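Dioxygenase (Pseudomonas brassicacearum, PDB 5V2D) probably cleaves the central double bond of lignin-derived stilbenes with dioxygen at an iron centre, as carotenoid cleavage dioxygenases do with their substrates. Local coordinates at residues Ser143-Asn148 with Ala187-Asp192; Asp157-Ala162 with Gly178-Ala183; Ala183-His188 with Leu198-Tyr203; Leu213-Leu218 with His226-Gln231. All blocks are in the same frame, centred on the assembly; numbering follows the deposited sequence.

Interaction 1. Residues Ser143-Asn148 with Ala187-Asp192; sequences SVIPHN and AHPKLD. With FE (Fe (III) ion), chain E.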
loop_
_atom_site.group_PDB
_atom_site.type_symbol
_atom_site.label_atom_id
_atom_site.label_comp_id
_atom_site.label_asym_id
_atom_site.label_seq_id
_atom_site.Cartn_x
_atom_site.Cartn_y
_atom_site.Cartn_z
ATOM N N SER A 143 0.250 -1.006 5.452
ATOM C CA SER A 143 0.306 -2.413 5.086
ATOM C C SER A 143 0.290 -3.294 6.281
ATOM O O SER A 143 0.522 -2.882 7.403
ATOM C CB SER A 143 1.631 -2.758 4.354
ATOM O OG SER A 143 1.758 -2.028 3.145
ATOM N N VAL A 144 0.071 -4.587 6.019
ATOM C CA VAL A 144 0.167 -5.620 7.026
ATOM C C VAL A 144 0.949 -6.774 6.461
ATOM O O VAL A 144 0.856 -7.065 5.268
ATOM C CB VAL A 144 -1.226 -6.061 7.546
ATOM C CG1 VAL A 144 -1.826 -5.044 8.489
ATOM C CG2 VAL A 144 -2.207 -6.307 6.395
ATOM N N ILE A 145 1.754 -7.433 7.292
ATOM C CA ILE A 145 2.477 -8.632 6.860
ATOM C C ILE A 145 2.748 -9.522 8.050
ATOM O O ILE A 145 3.032 -9.015 9.125
ATOM C CB ILE A 145 3.795 -8.255 6.148
ATOM C CG1 ILE A 145 4.259 -9.372 5.275
ATOM C CG2 ILE A 145 4.915 -7.860 7.134
ATOM C CD1 ILE A 145 5.425 -9.011 4.399
ATOM N N PRO A 146 2.622 -10.854 7.893
ATOM C CA PRO A 146 3.021 -11.749 8.997
ATOM C C PRO A 146 4.529 -11.844 9.097
ATOM O O PRO A 146 5.207 -11.947 8.103
ATOM C CB PRO A 146 2.468 -13.161 8.575
ATOM C CG PRO A 146 1.589 -12.894 7.444
ATOM C CD PRO A 146 2.116 -11.634 6.770
ATOM N N HIS A 147 5.037 -11.818 10.314
ATOM C CA HIS A 147 6.498 -11.970 10.523
ATOM C C HIS A 147 6.747 -12.427 11.965
ATOM O O HIS A 147 6.247 -11.854 12.927
ATOM C CB HIS A 147 7.239 -10.658 10.218
ATOM C CG HIS A 147 8.655 -10.650 10.714
ATOM N ND1 HIS A 147 9.651 -11.377 10.082
ATOM C CD2 HIS A 147 9.216 -10.068 11.810
ATOM C CE1 HIS A 147 10.791 -11.188 10.744
ATOM N NE2 HIS A 147 10.563 -10.409 11.798
ATOM N N ASN A 148 7.506 -13.535 12.091
ATOM C CA ASN A 148 7.999 -14.025 13.390
ATOM C C ASN A 148 6.908 -14.119 14.422
ATOM O O ASN A 148 7.038 -13.615 15.563
ATOM C CB ASN A 148 9.111 -13.045 13.850
ATOM C CG ASN A 148 9.948 -13.565 14.993
ATOM O OD1 ASN A 148 10.011 -14.761 15.212
ATOM N ND2 ASN A 148 10.614 -12.632 15.725
ATOM N N ALA A 187 6.603 0.559 4.736
ATOM C CA ALA A 187 5.343 -0.194 4.705
ATOM C C ALA A 187 5.319 -1.151 3.502
ATOM O O ALA A 187 4.309 -1.794 3.289
ATOM C CB ALA A 187 4.176 0.779 4.649
ATOM N N HIS A 188 6.397 -1.268 2.723
ATOM C CA HIS A 188 6.440 -2.218 1.628
ATOM C C HIS A 188 7.566 -3.260 1.735
ATOM O O HIS A 188 8.319 -3.428 0.784
ATOM C CB HIS A 188 6.466 -1.501 0.299
ATOM C CG HIS A 188 5.104 -1.065 -0.107
ATOM N ND1 HIS A 188 4.167 -1.998 -0.470
ATOM C CD2 HIS A 188 4.497 0.141 -0.169
ATOM C CE1 HIS A 188 3.016 -1.368 -0.716
ATOM N NE2 HIS A 188 3.204 -0.071 -0.585
ATOM N N PRO A 189 7.666 -3.947 2.874
ATOM C CA PRO A 189 8.593 -5.034 2.950
ATOM C C PRO A 189 8.126 -6.169 2.071
ATOM O O PRO A 189 6.907 -6.204 1.701
ATOM C CB PRO A 189 8.512 -5.439 4.417
ATOM C CG PRO A 189 7.094 -5.199 4.809
ATOM C CD PRO A 189 6.755 -3.911 4.037
ATOM N N LYS A 190 9.042 -7.052 1.708
ATOM C CA LYS A 190 8.693 -8.246 0.910
ATOM C C LYS A 190 9.121 -9.479 1.682
ATOM O O LYS A 190 10.095 -9.430 2.429
ATOM C CB LYS A 190 9.497 -8.266 -0.368
ATOM C CG LYS A 190 9.626 -7.027 -1.214
ATOM C CD LYS A 190 8.331 -6.642 -1.773
ATOM C CE LYS A 190 8.539 -5.366 -2.592
ATOM N NZ LYS A 190 7.271 -4.617 -2.620
ATOM N N LEU A 191 8.438 -10.578 1.468
ATOM C CA LEU A 191 8.905 -11.933 1.936
ATOM C C LEU A 191 9.584 -12.687 0.822
ATOM O O LEU A 191 9.045 -12.883 -0.301
ATOM C CB LEU A 191 7.735 -12.796 2.359
ATOM C CG LEU A 191 6.989 -12.289 3.566
ATOM C CD1 LEU A 191 5.766 -13.246 3.739
ATOM C CD2 LEU A 191 7.926 -12.217 4.811
ATOM N N ASP A 192 10.793 -13.082 1.093
ATOM C CA ASP A 192 11.592 -13.852 0.127
ATOM C C ASP A 192 10.986 -15.255 0.084
ATOM O O ASP A 192 10.901 -15.910 1.087
ATOM C CB ASP A 192 13.043 -13.961 0.598
ATOM C CG ASP A 192 13.932 -14.708 -0.419
ATOM O OD1 ASP A 192 13.788 -15.867 -0.663
ATOM O OD2 ASP A 192 14.679 -14.141 -1.135
HETATM FE FE FE E . 1.734 1.406 -1.010
HETATM O O HOH W 1 0.246 2.811 -0.749
#

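Interaction 2. Residues Asp157-Ala162 with Gly178-Ala183; sequences DALPWA and GQIKSA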
loop_
_atom_site.group_PDB
_atom_site.type_symbol
_atom_site.label_atom_id
_atom_site.label_comp_id
_atom_site.label_asym_id
_atom_site.label_seq_id
_atom_site.Cartn_x
_atom_site.Cartn_y
_atom_site.Cartn_z
ATOM N N ASP A 157 6.635 6.071 8.247
ATOM C CA ASP A 157 7.154 7.161 9.117
ATOM C C ASP A 157 7.644 6.656 10.453
ATOM O O ASP A 157 8.063 7.437 11.269
ATOM C CB ASP A 157 6.112 8.260 9.343
ATOM C CG ASP A 157 4.879 7.794 10.071
ATOM O OD1 ASP A 157 4.669 6.546 10.224
ATOM O OD2 ASP A 157 4.052 8.713 10.479
ATOM N N ALA A 158 7.584 5.335 10.707
ATOM C CA ALA A 158 7.922 4.815 12.016
ATOM C C ALA A 158 8.142 3.308 11.956
ATOM O O ALA A 158 7.919 2.686 10.899
ATOM C CB ALA A 158 6.821 5.164 13.009
ATOM N N LEU A 159 8.539 2.748 13.089
ATOM C CA LEU A 159 8.601 1.315 13.236
ATOM C C LEU A 159 7.177 0.767 13.234
ATOM O O LEU A 159 6.213 1.491 13.531
ATOM C CB LEU A 159 9.259 0.989 14.591
ATOM C CG LEU A 159 10.793 1.232 14.674
ATOM C CD1 LEU A 159 11.212 1.060 16.130
ATOM C CD2 LEU A 159 11.504 0.230 13.842
ATOM N N PRO A 160 7.014 -0.499 12.894
ATOM C CA PRO A 160 5.698 -1.091 12.799
ATOM C C PRO A 160 5.150 -1.440 14.141
ATOM O O PRO A 160 5.887 -1.390 15.128
ATOM C CB PRO A 160 5.951 -2.372 11.983
ATOM C CG PRO A 160 7.400 -2.657 12.090
ATOM C CD PRO A 160 8.103 -1.420 12.463
ATOM N N TRP A 161 3.852 -1.762 14.181
ATOM C CA TRP A 161 3.137 -2.146 15.370
ATOM C C TRP A 161 2.703 -3.625 15.219
ATOM O O TRP A 161 2.220 -4.049 14.166
ATOM C CB TRP A 161 1.916 -1.231 15.592
ATOM C CG TRP A 161 2.360 0.027 16.180
ATOM C CD1 TRP A 161 3.131 0.975 15.592
ATOM C CD2 TRP A 161 2.209 0.417 17.545
ATOM N NE1 TRP A 161 3.441 1.942 16.506
ATOM C CE2 TRP A 161 2.897 1.622 17.714
ATOM C CE3 TRP A 161 1.540 -0.124 18.629
ATOM C CZ2 TRP A 161 2.909 2.299 18.934
ATOM C CZ3 TRP A 161 1.552 0.544 19.838
ATOM C CH2 TRP A 161 2.248 1.718 19.993
ATOM N N ALA A 162 2.987 -4.422 16.249
ATOM C CA ALA A 162 2.621 -5.830 16.207
ATOM C C ALA A 162 1.239 -6.064 16.748
ATOM O O ALA A 162 0.810 -5.394 17.701
ATOM C CB ALA A 162 3.669 -6.655 16.947
ATOM N N GLY A 178 15.235 -4.849 19.281
ATOM C CA GLY A 178 16.196 -3.778 19.316
ATOM C C GLY A 178 17.181 -3.694 18.202
ATOM O O GLY A 178 18.047 -2.863 18.265
ATOM N N GLN A 179 17.058 -4.472 17.130
ATOM C CA GLN A 179 18.085 -4.492 16.087
ATOM C C GLN A 179 18.000 -3.406 15.047
ATOM O O GLN A 179 18.972 -3.168 14.329
ATOM C CB GLN A 179 18.114 -5.850 15.374
ATOM C CG GLN A 179 18.411 -7.048 16.256
ATOM C CD GLN A 179 18.083 -8.372 15.604
ATOM O OE1 GLN A 179 18.960 -9.062 15.069
ATOM N NE2 GLN A 179 16.786 -8.707 15.571
ATOM N N ILE A 180 16.838 -2.761 14.918
ATOM C CA ILE A 180 16.600 -1.804 13.801
ATOM C C ILE A 180 16.841 -0.436 14.393
ATOM O O ILE A 180 16.152 -0.072 15.291
ATOM C CB ILE A 180 15.164 -1.927 13.216
ATOM C CG1 ILE A 180 14.984 -3.283 12.582
ATOM C CG2 ILE A 180 14.888 -0.800 12.257
ATOM C CD1 ILE A 180 15.765 -3.555 11.339
ATOM N N LYS A 181 17.803 0.308 13.879
ATOM C CA LYS A 181 18.173 1.559 14.468
ATOM C C LYS A 181 17.760 2.743 13.606
ATOM O O LYS A 181 18.130 3.846 13.928
ATOM C CB LYS A 181 19.722 1.632 14.650
ATOM C CG LYS A 181 20.354 0.522 15.436
ATOM C CD LYS A 181 19.732 0.347 16.783
ATOM C CE LYS A 181 20.565 -0.572 17.672
ATOM N NZ LYS A 181 19.845 -0.653 18.999
ATOM N N SER A 182 17.060 2.557 12.504
ATOM C CA SER A 182 16.579 3.673 11.724
ATOM C C SER A 182 15.407 4.278 12.442
ATOM O O SER A 182 14.761 3.661 13.244
ATOM C CB SER A 182 16.124 3.232 10.325
ATOM O OG SER A 182 15.393 2.049 10.429
ATOM N N ALA A 183 15.126 5.516 12.081
ATOM C CA ALA A 183 13.968 6.229 12.640
ATOM C C ALA A 183 12.664 5.716 12.058
ATOM O O ALA A 183 11.644 5.909 12.671
ATOM C CB ALA A 183 14.092 7.749 12.376
#

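Interaction 3. Residues Ala183-His188 with Leu198-Tyr203; sequences ATFTAH and LLAFSY. With FE (Fe (III) ion), chain E.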
loop_
_atom_site.group_PDB
_atom_site.type_symbol
_atom_site.label_atom_id
_atom_site.label_comp_id
_atom_site.label_asym_id
_atom_site.label_seq_id
_atom_site.Cartn_x
_atom_site.Cartn_y
_atom_site.Cartn_z
ATOM N N ALA A 183 15.126 5.516 12.081
ATOM C CA ALA A 183 13.968 6.229 12.640
ATOM C C ALA A 183 12.664 5.716 12.058
ATOM O O ALA A 183 11.644 5.909 12.671
ATOM C CB ALA A 183 14.092 7.749 12.376
ATOM N N THR A 184 12.700 5.076 10.886
ATOM C CA THR A 184 11.475 4.617 10.183
ATOM C C THR A 184 11.657 3.203 9.674
ATOM O O THR A 184 12.777 2.675 9.704
ATOM C CB THR A 184 11.211 5.521 8.972
ATOM O OG1 THR A 184 12.272 5.344 8.020
ATOM C CG2 THR A 184 11.153 7.005 9.385
ATOM N N PHE A 185 10.574 2.606 9.180
ATOM C CA PHE A 185 10.622 1.289 8.544
ATOM C C PHE A 185 9.577 1.251 7.457
ATOM O O PHE A 185 8.461 1.723 7.693
ATOM C CB PHE A 185 10.356 0.285 9.629
ATOM C CG PHE A 185 10.649 -1.134 9.256
ATOM C CD1 PHE A 185 11.908 -1.694 9.477
ATOM C CD2 PHE A 185 9.646 -1.951 8.719
ATOM C CE1 PHE A 185 12.147 -3.011 9.171
ATOM C CE2 PHE A 185 9.901 -3.263 8.426
ATOM C CZ PHE A 185 11.163 -3.802 8.660
ATOM N N THR A 186 9.887 0.709 6.304
ATOM C CA THR A 186 8.963 0.759 5.159
ATOM C C THR A 186 7.633 0.126 5.456
ATOM O O THR A 186 7.553 -0.817 6.274
ATOM C CB THR A 186 9.595 0.054 3.929
ATOM O OG1 THR A 186 8.806 0.251 2.783
ATOM C CG2 THR A 186 9.802 -1.390 4.160
ATOM N N ALA A 187 6.603 0.559 4.736
ATOM C CA ALA A 187 5.343 -0.194 4.705
ATOM C C ALA A 187 5.319 -1.151 3.502
ATOM O O ALA A 187 4.309 -1.794 3.289
ATOM C CB ALA A 187 4.176 0.779 4.649
ATOM N N HIS A 188 6.397 -1.268 2.723
ATOM C CA HIS A 188 6.440 -2.218 1.628
ATOM C C HIS A 188 7.566 -3.260 1.735
ATOM O O HIS A 188 8.319 -3.428 0.784
ATOM C CB HIS A 188 6.466 -1.501 0.299
ATOM C CG HIS A 188 5.104 -1.065 -0.107
ATOM N ND1 HIS A 188 4.167 -1.998 -0.470
ATOM C CD2 HIS A 188 4.497 0.141 -0.169
ATOM C CE1 HIS A 188 3.016 -1.368 -0.716
ATOM N NE2 HIS A 188 3.204 -0.071 -0.585
ATOM N N LEU A 198 12.476 -11.496 5.672
ATOM C CA LEU A 198 11.792 -10.216 5.518
ATOM C C LEU A 198 12.777 -9.266 4.957
ATOM O O LEU A 198 13.830 -9.026 5.557
ATOM C CB LEU A 198 11.246 -9.731 6.849
ATOM C CG LEU A 198 10.397 -8.462 6.847
ATOM C CD1 LEU A 198 9.122 -8.773 6.103
ATOM C CD2 LEU A 198 10.042 -8.098 8.250
ATOM N N LEU A 199 12.472 -8.746 3.778
ATOM C CA LEU A 199 13.319 -7.815 3.064
ATOM C C LEU A 199 12.673 -6.443 3.218
ATOM O O LEU A 199 11.470 -6.255 2.901
ATOM C CB LEU A 199 13.394 -8.182 1.624
ATOM C CG LEU A 199 13.605 -9.717 1.350
ATOM C CD1 LEU A 199 13.818 -9.951 -0.146
ATOM C CD2 LEU A 199 14.784 -10.315 2.060
ATOM N N ALA A 200 13.396 -5.477 3.779
ATOM C CA ALA A 200 12.811 -4.228 4.122
ATOM C C ALA A 200 13.834 -3.087 3.958
ATOM O O ALA A 200 14.954 -3.318 3.553
ATOM C CB ALA A 200 12.299 -4.306 5.562
ATOM N N PHE A 201 13.396 -1.867 4.233
ATOM C CA PHE A 201 14.276 -0.717 4.073
ATOM C C PHE A 201 13.717 0.444 4.868
ATOM O O PHE A 201 12.586 0.364 5.389
ATOM C CB PHE A 201 14.484 -0.369 2.609
ATOM C CG PHE A 201 13.290 0.261 1.960
ATOM C CD1 PHE A 201 13.147 1.695 1.924
ATOM C CD2 PHE A 201 12.297 -0.501 1.399
ATOM C CE1 PHE A 201 12.017 2.260 1.385
ATOM C CE2 PHE A 201 11.163 0.096 0.825
ATOM C CZ PHE A 201 11.022 1.459 0.803
ATOM N N SER A 202 14.480 1.530 4.948
ATOM C CA SER A 202 14.042 2.784 5.608
ATOM C C SER A 202 14.558 3.994 4.805
ATOM O O SER A 202 15.694 3.940 4.287
ATOM C CB SER A 202 14.615 2.822 7.013
ATOM O OG SER A 202 14.532 4.143 7.552
ATOM N N TYR A 203 13.722 5.011 4.590
ATOM C CA TYR A 203 14.180 6.302 4.090
ATOM C C TYR A 203 13.889 7.356 5.186
ATOM O O TYR A 203 13.152 7.085 6.147
ATOM C CB TYR A 203 13.622 6.689 2.716
ATOM C CG TYR A 203 12.177 7.143 2.740
ATOM C CD1 TYR A 203 11.137 6.196 2.709
ATOM C CD2 TYR A 203 11.868 8.464 2.778
ATOM C CE1 TYR A 203 9.827 6.568 2.720
ATOM C CE2 TYR A 203 10.535 8.906 2.813
ATOM C CZ TYR A 203 9.522 7.979 2.779
ATOM O OH TYR A 203 8.203 8.431 2.771
HETATM FE FE FE E . 1.734 1.406 -1.010
HETATM O O HOH W 2 10.741 4.062 5.282
HETATM O O HOH W 1 0.246 2.811 -0.749
#

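Interaction 4. Residues Leu213-Leu218 with His226-Gln231; sequences LVYFEL and HEIWFQ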
loop_
_atom_site.group_PDB
_atom_site.type_symbol
_atom_site.label_atom_id
_atom_site.label_comp_id
_atom_site.label_asym_id
_atom_site.label_seq_id
_atom_site.Cartn_x
_atom_site.Cartn_y
_atom_site.Cartn_z
ATOM N N LEU A 213 19.414 6.230 3.640
ATOM C CA LEU A 213 18.647 5.087 3.162
ATOM C C LEU A 213 19.275 3.866 3.737
ATOM O O LEU A 213 20.498 3.783 3.842
ATOM C CB LEU A 213 18.762 4.992 1.659
ATOM C CG LEU A 213 18.169 6.164 0.893
ATOM C CD1 LEU A 213 18.282 5.912 -0.599
ATOM C CD2 LEU A 213 16.702 6.328 1.178
ATOM N N VAL A 214 18.487 2.868 4.108
ATOM C CA VAL A 214 19.046 1.622 4.635
ATOM C C VAL A 214 18.290 0.446 4.093
ATOM O O VAL A 214 17.033 0.490 4.152
ATOM C CB VAL A 214 18.849 1.453 6.169
ATOM C CG1 VAL A 214 19.813 0.450 6.755
ATOM C CG2 VAL A 214 18.724 2.720 6.890
ATOM N N TYR A 215 18.995 -0.601 3.651
ATOM C CA TYR A 215 18.381 -1.917 3.374
ATOM C C TYR A 215 18.541 -2.831 4.595
ATOM O O TYR A 215 19.600 -2.820 5.224
ATOM C CB TYR A 215 19.043 -2.571 2.145
ATOM C CG TYR A 215 18.569 -3.960 1.911
ATOM C CD1 TYR A 215 17.260 -4.189 1.604
ATOM C CD2 TYR A 215 19.406 -5.048 2.043
ATOM C CE1 TYR A 215 16.775 -5.454 1.420
ATOM C CE2 TYR A 215 18.957 -6.318 1.826
ATOM C CZ TYR A 215 17.634 -6.528 1.522
ATOM O OH TYR A 215 17.127 -7.791 1.366
ATOM N N PHE A 216 17.508 -3.576 4.944
ATOM C CA PHE A 216 17.503 -4.566 5.989
ATOM C C PHE A 216 17.048 -5.929 5.487
ATOM O O PHE A 216 16.044 -6.013 4.769
ATOM C CB PHE A 216 16.487 -4.226 7.093
ATOM C CG PHE A 216 16.730 -2.955 7.770
ATOM C CD1 PHE A 216 15.804 -1.894 7.677
ATOM C CD2 PHE A 216 17.847 -2.816 8.570
ATOM C CE1 PHE A 216 16.010 -0.721 8.391
ATOM C CE2 PHE A 216 18.071 -1.601 9.278
ATOM C CZ PHE A 216 17.137 -0.556 9.158
ATOM N N GLU A 217 17.725 -6.999 5.967
ATOM C CA GLU A 217 17.302 -8.334 5.692
ATOM C C GLU A 217 17.226 -9.115 6.982
ATOM O O GLU A 217 18.248 -9.260 7.685
ATOM C CB GLU A 217 18.220 -8.980 4.674
ATOM C CG GLU A 217 17.710 -10.378 4.277
ATOM C CD GLU A 217 18.107 -10.813 2.851
ATOM O OE1 GLU A 217 17.841 -12.012 2.642
ATOM O OE2 GLU A 217 18.582 -10.015 1.967
ATOM N N LEU A 218 16.022 -9.635 7.294
ATOM C CA LEU A 218 15.728 -10.370 8.494
ATOM C C LEU A 218 15.316 -11.811 8.247
ATOM O O LEU A 218 14.630 -12.122 7.260
ATOM C CB LEU A 218 14.688 -9.682 9.379
ATOM C CG LEU A 218 15.054 -8.240 9.833
ATOM C CD1 LEU A 218 14.127 -7.219 9.228
ATOM C CD2 LEU A 218 15.091 -8.095 11.323
ATOM N N HIS A 226 21.624 -8.680 7.696
ATOM C CA HIS A 226 22.445 -7.796 6.921
ATOM C C HIS A 226 21.737 -6.426 6.904
ATOM O O HIS A 226 20.505 -6.350 6.879
ATOM C CB HIS A 226 22.596 -8.317 5.469
ATOM C CG HIS A 226 23.668 -7.597 4.691
ATOM N ND1 HIS A 226 24.951 -7.363 5.166
ATOM C CD2 HIS A 226 23.600 -6.993 3.495
ATOM C CE1 HIS A 226 25.620 -6.645 4.289
ATOM N NE2 HIS A 226 24.848 -6.478 3.227
ATOM N N GLU A 227 22.506 -5.374 6.886
ATOM C CA GLU A 227 22.019 -4.042 6.697
ATOM C C GLU A 227 22.991 -3.265 5.837
ATOM O O GLU A 227 24.180 -3.585 5.788
ATOM C CB GLU A 227 21.780 -3.369 8.028
ATOM C CG GLU A 227 23.003 -3.175 8.918
ATOM C CD GLU A 227 22.610 -2.611 10.279
ATOM O OE1 GLU A 227 23.214 -3.067 11.222
ATOM O OE2 GLU A 227 21.679 -1.787 10.409
ATOM N N ILE A 228 22.500 -2.329 5.038
ATOM C CA ILE A 228 23.339 -1.514 4.179
ATOM C C ILE A 228 22.851 -0.098 4.331
ATOM O O ILE A 228 21.727 0.241 3.863
ATOM C CB ILE A 228 23.227 -1.912 2.684
ATOM C CG1 ILE A 228 23.368 -3.410 2.454
ATOM C CG2 ILE A 228 24.219 -1.103 1.834
ATOM C CD1 ILE A 228 23.174 -3.805 1.001
ATOM N N TRP A 229 23.656 0.732 4.995
ATOM C CA TRP A 229 23.346 2.158 5.167
ATOM C C TRP A 229 24.059 2.941 4.088
ATOM O O TRP A 229 25.232 2.714 3.861
ATOM C CB TRP A 229 23.862 2.664 6.516
ATOM C CG TRP A 229 23.086 2.088 7.669
ATOM C CD1 TRP A 229 23.186 0.824 8.166
ATOM C CD2 TRP A 229 22.097 2.767 8.472
ATOM N NE1 TRP A 229 22.322 0.658 9.205
ATOM C CE2 TRP A 229 21.672 1.849 9.457
ATOM C CE3 TRP A 229 21.575 4.056 8.470
ATOM C CZ2 TRP A 229 20.695 2.151 10.399
ATOM C CZ3 TRP A 229 20.627 4.376 9.428
ATOM C CH2 TRP A 229 20.185 3.425 10.387
ATOM N N PHE A 230 23.372 3.863 3.433
ATOM C CA PHE A 230 24.022 4.739 2.473
ATOM C C PHE A 230 23.232 6.024 2.389
ATOM O O PHE A 230 22.314 6.218 3.201
ATOM C CB PHE A 230 24.158 4.034 1.125
ATOM C CG PHE A 230 22.849 3.626 0.446
ATOM C CD1 PHE A 230 22.396 4.327 -0.655
ATOM C CD2 PHE A 230 22.158 2.485 0.861
ATOM C CE1 PHE A 230 21.238 3.930 -1.351
ATOM C CE2 PHE A 230 20.974 2.108 0.237
ATOM C CZ PHE A 230 20.522 2.833 -0.898
ATOM N N GLN A 231 23.587 6.922 1.470
ATOM C CA GLN A 231 22.911 8.183 1.387
ATOM C C GLN A 231 22.480 8.499 -0.018
ATOM O O GLN A 231 23.201 8.272 -1.006
ATOM C CB GLN A 231 23.825 9.292 1.897
ATOM C CG GLN A 231 24.179 9.110 3.364
ATOM C CD GLN A 231 24.419 10.410 4.004
ATOM O OE1 GLN A 231 24.796 11.389 3.348
ATOM N NE2 GLN A 231 24.192 10.465 5.286
#

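Interaction 1. Residues Ser143-Asn148 with Ala187-Asp192
Ser143 and Ala187 mark the closest approach of the two backbones, with 5.5 Å between their CA atoms. From there the chains spread, to 8.1 Å between the CA atoms of Ile145 and Pro189. The end-to-end directions differ by 35°, so strand 143-147 and segment 187-192 run roughly the same way, but side chains rather than a ladder of backbone bonds span the space between them. At the narrow end Ser143 OG donates to Ala187 O over a short 2.6 Å, the hydroxyl being tilted 18° from the carbonyl plane. The same OG lies over one face of the His188 ring, toward its rim, 4.1 Å from CE1 of that histidine. His188 NE2 binds the iron(III) ion at 2.1 Å; a water and the histidines His239, His304 and His495 also bind the metal. Ser143 thus grips the carbonyl just before a ligand and probably helps position it from the second shell. The wide end is apolar. Ile145 CG1 is anti to the backbone N (chi1 -158°) and the chain stays extended beyond it, which carries CD1 tip to tip against Leu191, 3.7 Å from its CG. The CG2 branch of Ile145 slides past Pro189, whose CG it meets at 4.2 Å. Strands 143-147 and 190-191 are edge strands of consecutive propeller blades, and Ala187-Pro189 lead into the second. The first pairs with strand 150-154, the other with strand 198-203, whose Leu198 touches Ile145, Pro189 and Leu191. Val144 packs on Tyr63 and Val65 of strand 60-67.

Interaction 2. Residues Asp157-Ala162 with Gly178-Ala183
Leu159 and Ile180 meet between two blades of the beta-propeller, where the chain running from strand 150-154 into the next strand of its blade passes residues 178-183, part of the connection to the following blade. The touching parts run nearly antiparallel, 153° apart, and bury a modest 148 Å². The close-packed part is a single apolar touch, Leu159 CD2 against Ile180 CG2 at 3.9 Å. The two side chains slide past each other in opposite directions. Ile180 CG2 is anti to the backbone N, which sets this methyl toward the leucine, while the longer branch leads away and the side chain packs on Phe216 of strand 212-218. Leu159 is also backed by Glu173 of strand 170-173, in its own blade. Toward Ala183 the contact loosens into backbone passing backbone. Ala183 O stands 3.9 Å from Ala158 CA, and its approach to Asp157 O, 4.1 Å, sets two acceptors near each other without a bond. The methyls of Ala158 and Ala183 both point away from the opposite segment, and Ala183 is exposed. Polar groups at the two ends find partners elsewhere: Asp157 OD1 bonds to Thr138, and Gln179 bonds to Leu224 and Gly222 of the next blade. None of the iron ligands belongs to either segment. On the solvent side Lys181 folds back along its own loop, and its NZ donates to Gly178 O at 2.9 Å, with a C=O...N angle of 167°.

Interaction 3. Residues Ala183-His188 with Leu198-Tyr203
The connection that carries the iron ligand His188 into its propeller blade is fastened here to strand 198-203, and an ST turn sits at the centre: Thr186 OG1 accepts from His188 N at 2.8 Å. That hydroxyl is anti to the threonine's own backbone N (chi1 -172°), which aims it along the chain toward the ligand. Thr186 also presses on Phe201, the two side chains crossing at about a right angle. Its CB stands over one face of the ring, 3.7 Å from the centroid, and OG1 lies 3.1 Å from Phe201 CE2. The backbones are joined as well, Thr186 N donating to Phe201 O at 2.9 Å. Replacing Phe201 by an alanine would probably open a gap beside Thr186 and leave the turn that precedes His188 freer to shift. Phe185 starts away from the strand, but its ring returns to it, CZ meeting Ala200 CB at 3.3 Å. Farther from the metal the contact turns polar: Thr184 OG1 donates to Tyr203 O at 2.7 Å, and Ser202 OG lies 2.6 Å from Thr184 OG1. The buried Thr184 hydroxyl is thereby firmly engaged, and a strand without metal ligands probably helps fix the path by which the histidine reaches the iron.

Interaction 4. Residues Leu213-Leu218 with His226-Gln231
Val214 and Trp229 lie side by side, pointing the same way from one face of the beta hairpin formed by strands 212-218 and 224-231. Val214 CG1 sits almost squarely over the indole's five-membered ring, 3.4 Å from the centroid and 6° off the normal. CG2 covers the six-membered part, 3.5 Å from Trp229 CE3. The indole is held in turn by Glu227, whose OE2 takes the NE1 hydrogen at 2.8 Å in the ring plane, but from above its own carboxylate plane. That OE2 also meets the edge of the Phe216 ring, 3.8 Å from CE2, with the flat groups 47° apart. A leucine in place of Trp229 would probably uncover both methyls of Val214 and leave the Glu227 carboxylate without its indole donor. On the reverse face Leu213 lays CB over the Phe230 ring, 3.9 Å from its centroid, and Tyr215 crosses Ile228 obliquely. Tyr215 OH donates to Glu217 OE2, while OE1 of that glutamate forms a salt bridge with Arg284. Antiparallel backbone bonds join the strands, fraying to a weak one from His226 N to Glu217 O. Strand 212-218 continues the sheet to strand 198-203, whereas 224-231 is an edge strand, at the end of the sheet away from 190-191. The Val214 face is met by Ile180 and Ser182, which touch Phe216; on the other, Tyr215 and Phe230 pack against strand 247-252.

Interactions 1 and 3 share Ala187 and the iron ligand His188, which interaction 1 meets from the preceding blade and interaction 3 from within its own. Interactions 3 and 4 build that second blade outward: strand 198-203 pairs with 212-218, so that their backbones form one sheet. These two contacts are buried, whereas interactions 1 and 2 are only partly so; interaction 2 covers the least area and touches interaction 4 through Ser182 and Ile180 on Phe216. The chemistry differs accordingly: beside the metal ligand a single serine-carbonyl bond and an ST turn, with the hydroxyls of interaction 3 farther out; regular backbone pairing with aromatic cover in the hairpin; sparse apolar touch in interaction 2.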